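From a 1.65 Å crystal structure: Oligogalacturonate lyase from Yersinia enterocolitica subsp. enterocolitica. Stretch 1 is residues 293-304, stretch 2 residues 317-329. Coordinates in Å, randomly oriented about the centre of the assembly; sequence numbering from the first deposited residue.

Stretch 1 (293-304) DGSLMVGDGSDA
Stretch 2, residues 317-329: ENDPFLYVFNMKN

Two neighbouring antiparallel strands of one chain, Leu296 to about Gly301 and Phe321 to Asn326, pair with their N-to-C directions at 159° and their axes 4.5 Å apart at closest approach. Both are extended: phi/psi runs from -129/143 at Leu296 through -137/141 at Val298 to -107/117 at Asp300, and from -94/151 at Phe321 through -117/140 at Tyr323 to -89/108 at Asn326. Before the first strand, Gly294 turns at 74/15, a positive phi that favours glycine, and Ser295 follows at -78/-21; after the second, Met327 (-82/-9) and Lys328 (-84/-38) take helical angles.

The register pairs Leu296 with Asn326, Met297 with Phe325, Val298 with Val324, Gly299 with Tyr323 and Asp300 with Leu322, at CA-CA distances of 4.9, 4.9, 4.5, 5.3 and 4.7 Å. Met297 and Phe325 form a hydrogen-bonded pair, Met297 N to Phe325 O at 2.9 Å and Phe325 N to Met297 O at 2.8 Å; Gly299 and Tyr323 form the next, with Gly299 N to Tyr323 O and Tyr323 N to Gly299 O both 3.0 Å. Single bonds extend the ladder, Met327 N to Ser295 O (2.8 Å) and Gly301 N to Phe321 O (2.7 Å). Beyond them, Asp319 N makes only a weak bond to Ser302 O, 3.3 Å at an angle of 129°. At the non-hydrogen-bonded pairs, CA-H groups approach carbonyls instead: Val298 CA lies 3.2 Å from Tyr323 O, and Val324 CA 3.2 Å from Met297 O.

Leu296, Val298, Asp300, Leu322, Val324 and Asn326 share one face. Val298 (p) meets Val324 (t) at CG2-CG2, 4.1 Å, while Leu296 (m, t) reaches diagonally, its CD2 4.2 Å from Val324 CG1. Asp300 (p) sets CB 3.9 Å from Leu322 CD2; its carboxylate is bonded elsewhere in the structure.

On the other face, Met297 (m, t, t) places CB 4.1 Å from Phe325 CD2 and CG 4.0 Å from CG of Met327, whose side chain is compactly folded (m, m, m). Phe325 (chi1 m, chi2 -87°) turns its ring edge to Gly299, CE2 4.0 Å from Gly299 N. Tyr323 (m, -83°) likewise presents its edge to Gly301, CE2 4.2 Å from Gly301 CA. A CB on Gly301 would lie 2.5 Å from Asp319 CG and 2.9 Å from Phe321 O, both clashes, so the bare backbone allows this close packing.

Asp319 (t) braces its own stretch: OD1 accepts from Tyr323 OH at 2.7 Å, and OD2 from Phe321 N at 3.2 Å. At the opposite end of the contact, Asp293 OD2 receives Ser295 N (3.2 Å) and Ser295 OG (2.6 Å), anchoring the turn. Water 1 bridges the stretches there, donating to Asp293 OD1 at 2.7 Å and accepting from Lys328 NZ at 3.2 Å. Asn326 (t) turns its OD1 to the backbone that follows, accepting from Lys328 N at 3.0 Å and Asn329 N at 3.1 Å.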

# COMPACT_ATOMS: atom_id res chain seq x y z
N ASP A 293 7.31 14.74 -2.15
CA ASP A 293 7.48 15.43 -3.44
C ASP A 293 8.18 14.60 -4.50
O ASP A 293 8.50 15.11 -5.56
CB ASP A 293 8.20 16.80 -3.23
CG ASP A 293 9.67 16.64 -2.86
OD1 ASP A 293 10.44 17.63 -3.03
OD2 ASP A 293 10.07 15.54 -2.41
N GLY A 294 8.41 13.31 -4.22
CA GLY A 294 9.02 12.43 -5.20
C GLY A 294 10.51 12.65 -5.40
O GLY A 294 11.07 12.15 -6.37
N SER A 295 11.15 13.38 -4.48
CA SER A 295 12.60 13.58 -4.55
C SER A 295 13.39 12.36 -4.06
O SER A 295 14.58 12.22 -4.34
CB SER A 295 13.01 14.83 -3.75
OG SER A 295 12.57 14.75 -2.40
N LEU A 296 12.74 11.51 -3.26
CA LEU A 296 13.33 10.23 -2.83
C LEU A 296 12.35 9.10 -3.09
O LEU A 296 11.15 9.29 -2.94
CB LEU A 296 13.64 10.25 -1.33
CG LEU A 296 14.69 11.23 -0.79
CD1 LEU A 296 14.67 11.20 0.73
CD2 LEU A 296 16.07 10.89 -1.35
N MET A 297 12.87 7.95 -3.49
CA MET A 297 12.04 6.75 -3.63
C MET A 297 12.70 5.58 -2.92
O MET A 297 13.90 5.58 -2.67
CB MET A 297 11.76 6.42 -5.09
CG MET A 297 10.98 7.52 -5.82
SD MET A 297 10.37 7.03 -7.45
CE MET A 297 9.81 8.63 -8.04
N VAL A 298 11.88 4.60 -2.57
CA VAL A 298 12.38 3.42 -1.88
C VAL A 298 11.76 2.16 -2.46
O VAL A 298 10.57 2.15 -2.79
CB VAL A 298 12.15 3.54 -0.33
CG1 VAL A 298 10.65 3.59 0.03
CG2 VAL A 298 12.85 2.38 0.41
N GLY A 299 12.57 1.11 -2.58
CA GLY A 299 12.06 -0.17 -3.10
C GLY A 299 12.67 -1.35 -2.36
O GLY A 299 13.74 -1.25 -1.79
N ASP A 300 11.95 -2.47 -2.37
CA ASP A 300 12.39 -3.68 -1.67
C ASP A 300 12.87 -4.73 -2.64
O ASP A 300 12.09 -5.23 -3.45
CB ASP A 300 11.30 -4.23 -0.71
CG ASP A 300 9.87 -4.25 -1.31
OD1 ASP A 300 8.98 -4.80 -0.62
OD2 ASP A 300 9.61 -3.70 -2.40
N GLY A 301 14.16 -5.08 -2.54
CA GLY A 301 14.73 -6.11 -3.45
C GLY A 301 13.87 -7.35 -3.50
O GLY A 301 13.41 -7.85 -2.47
N SER A 302 13.65 -7.87 -4.71
CA SER A 302 12.69 -8.95 -4.89
C SER A 302 13.23 -10.34 -4.60
O SER A 302 14.44 -10.59 -4.71
CB SER A 302 12.17 -8.95 -6.33
OG SER A 302 11.27 -7.88 -6.51
N ASP A 303 12.30 -11.23 -4.27
CA ASP A 303 12.52 -12.67 -4.29
C ASP A 303 12.83 -13.17 -5.69
O ASP A 303 12.54 -12.48 -6.68
CB ASP A 303 11.32 -13.44 -3.70
CG ASP A 303 9.96 -12.93 -4.20
OD1 ASP A 303 9.03 -13.77 -4.25
OD2 ASP A 303 9.78 -11.71 -4.51
N ALA A 304 13.44 -14.35 -5.78
CA ALA A 304 13.70 -14.97 -7.07
C ALA A 304 12.40 -15.44 -7.69
O ALA A 304 12.12 -15.13 -8.85
CB ALA A 304 14.67 -16.12 -6.91
N GLU A 317 15.28 -15.54 -1.95
CA GLU A 317 16.49 -15.08 -1.29
C GLU A 317 17.33 -14.15 -2.17
O GLU A 317 18.39 -13.69 -1.75
CB GLU A 317 17.35 -16.29 -0.83
CG GLU A 317 17.72 -17.31 -1.93
CD GLU A 317 19.17 -17.81 -1.84
OE1 GLU A 317 19.50 -18.79 -2.56
OE2 GLU A 317 19.99 -17.24 -1.08
N ASN A 318 16.85 -13.84 -3.37
CA ASN A 318 17.71 -13.24 -4.41
C ASN A 318 18.33 -11.89 -4.00
O ASN A 318 19.55 -11.67 -4.15
CB ASN A 318 16.96 -13.08 -5.74
CG ASN A 318 17.87 -12.64 -6.90
OD1 ASN A 318 17.45 -11.86 -7.77
ND2 ASN A 318 19.10 -13.16 -6.93
N ASP A 319 17.48 -11.00 -3.51
CA ASP A 319 17.92 -9.65 -3.19
C ASP A 319 17.30 -9.23 -1.86
O ASP A 319 16.13 -8.86 -1.83
CB ASP A 319 17.50 -8.67 -4.30
CG ASP A 319 18.19 -7.31 -4.17
OD1 ASP A 319 18.27 -6.57 -5.17
OD2 ASP A 319 18.68 -6.99 -3.08
N PRO A 320 18.07 -9.29 -0.76
CA PRO A 320 17.54 -9.00 0.57
C PRO A 320 17.55 -7.48 0.93
O PRO A 320 17.22 -7.11 2.07
CB PRO A 320 18.52 -9.75 1.49
CG PRO A 320 19.85 -9.60 0.79
CD PRO A 320 19.49 -9.73 -0.71
N PHE A 321 17.95 -6.65 -0.02
CA PHE A 321 18.22 -5.24 0.27
C PHE A 321 17.05 -4.29 0.03
O PHE A 321 16.19 -4.56 -0.81
CB PHE A 321 19.44 -4.75 -0.52
CG PHE A 321 20.70 -5.45 -0.12
CD1 PHE A 321 21.23 -6.46 -0.92
CD2 PHE A 321 21.35 -5.12 1.08
CE1 PHE A 321 22.40 -7.14 -0.55
CE2 PHE A 321 22.53 -5.81 1.47
CZ PHE A 321 23.05 -6.81 0.64
N LEU A 322 17.06 -3.21 0.81
CA LEU A 322 16.22 -2.03 0.57
C LEU A 322 17.07 -0.98 -0.13
O LEU A 322 18.20 -0.70 0.30
CB LEU A 322 15.68 -1.48 1.89
CG LEU A 322 14.68 -2.42 2.59
CD1 LEU A 322 14.70 -2.24 4.09
CD2 LEU A 322 13.26 -2.26 2.05
N TYR A 323 16.50 -0.36 -1.17
CA TYR A 323 17.22 0.64 -1.96
C TYR A 323 16.54 1.98 -1.85
O TYR A 323 15.32 2.06 -1.89
CB TYR A 323 17.25 0.25 -3.44
CG TYR A 323 17.96 -1.04 -3.69
CD1 TYR A 323 19.36 -1.08 -3.80
CD2 TYR A 323 17.25 -2.23 -3.80
CE1 TYR A 323 20.04 -2.29 -4.02
CE2 TYR A 323 17.91 -3.45 -4.04
CZ TYR A 323 19.30 -3.46 -4.14
OH TYR A 323 19.94 -4.66 -4.35
N VAL A 324 17.34 3.05 -1.76
CA VAL A 324 16.77 4.40 -1.81
C VAL A 324 17.31 5.07 -3.06
O VAL A 324 18.53 5.00 -3.34
CB VAL A 324 17.06 5.25 -0.54
CG1 VAL A 324 16.77 6.74 -0.79
CG2 VAL A 324 16.23 4.74 0.62
N PHE A 325 16.41 5.71 -3.79
CA PHE A 325 16.75 6.39 -5.04
C PHE A 325 16.64 7.88 -4.81
O PHE A 325 15.58 8.38 -4.45
CB PHE A 325 15.82 5.95 -6.17
CG PHE A 325 15.73 4.46 -6.33
CD1 PHE A 325 16.65 3.78 -7.12
CD2 PHE A 325 14.76 3.74 -5.65
CE1 PHE A 325 16.59 2.39 -7.25
CE2 PHE A 325 14.69 2.35 -5.77
CZ PHE A 325 15.60 1.67 -6.56
N ASN A 326 17.77 8.59 -4.95
CA ASN A 326 17.77 10.05 -4.83
C ASN A 326 17.49 10.63 -6.21
O ASN A 326 18.32 10.55 -7.13
CB ASN A 326 19.10 10.54 -4.24
CG ASN A 326 19.12 12.05 -4.02
OD1 ASN A 326 18.53 12.82 -4.78
ND2 ASN A 326 19.84 12.48 -2.98
N MET A 327 16.29 11.18 -6.36
CA MET A 327 15.81 11.58 -7.67
C MET A 327 16.34 12.95 -8.08
O MET A 327 16.15 13.36 -9.21
CB MET A 327 14.27 11.54 -7.71
CG MET A 327 13.63 10.23 -7.20
SD MET A 327 14.18 8.71 -8.03
CE MET A 327 13.55 9.01 -9.69
N LYS A 328 16.98 13.66 -7.17
CA LYS A 328 17.60 14.95 -7.51
C LYS A 328 18.98 14.72 -8.11
O LYS A 328 19.38 15.43 -9.05
CB LYS A 328 17.72 15.83 -6.27
CG LYS A 328 16.44 16.49 -5.82
CD LYS A 328 16.70 17.34 -4.59
CE LYS A 328 15.41 17.93 -4.04
NZ LYS A 328 15.69 18.61 -2.74
N ASN A 329 19.67 13.73 -7.54
CA ASN A 329 21.05 13.31 -7.82
C ASN A 329 21.14 12.29 -8.96
O ASN A 329 22.16 12.20 -9.65
CB ASN A 329 21.55 12.55 -6.58
CG ASN A 329 22.36 13.42 -5.63
OD1 ASN A 329 21.86 14.39 -5.04
ND2 ASN A 329 23.62 13.05 -5.43
O HOH W 1 12.77 17.98 -1.66
O HOH W 2 15.57 -9.86 -7.13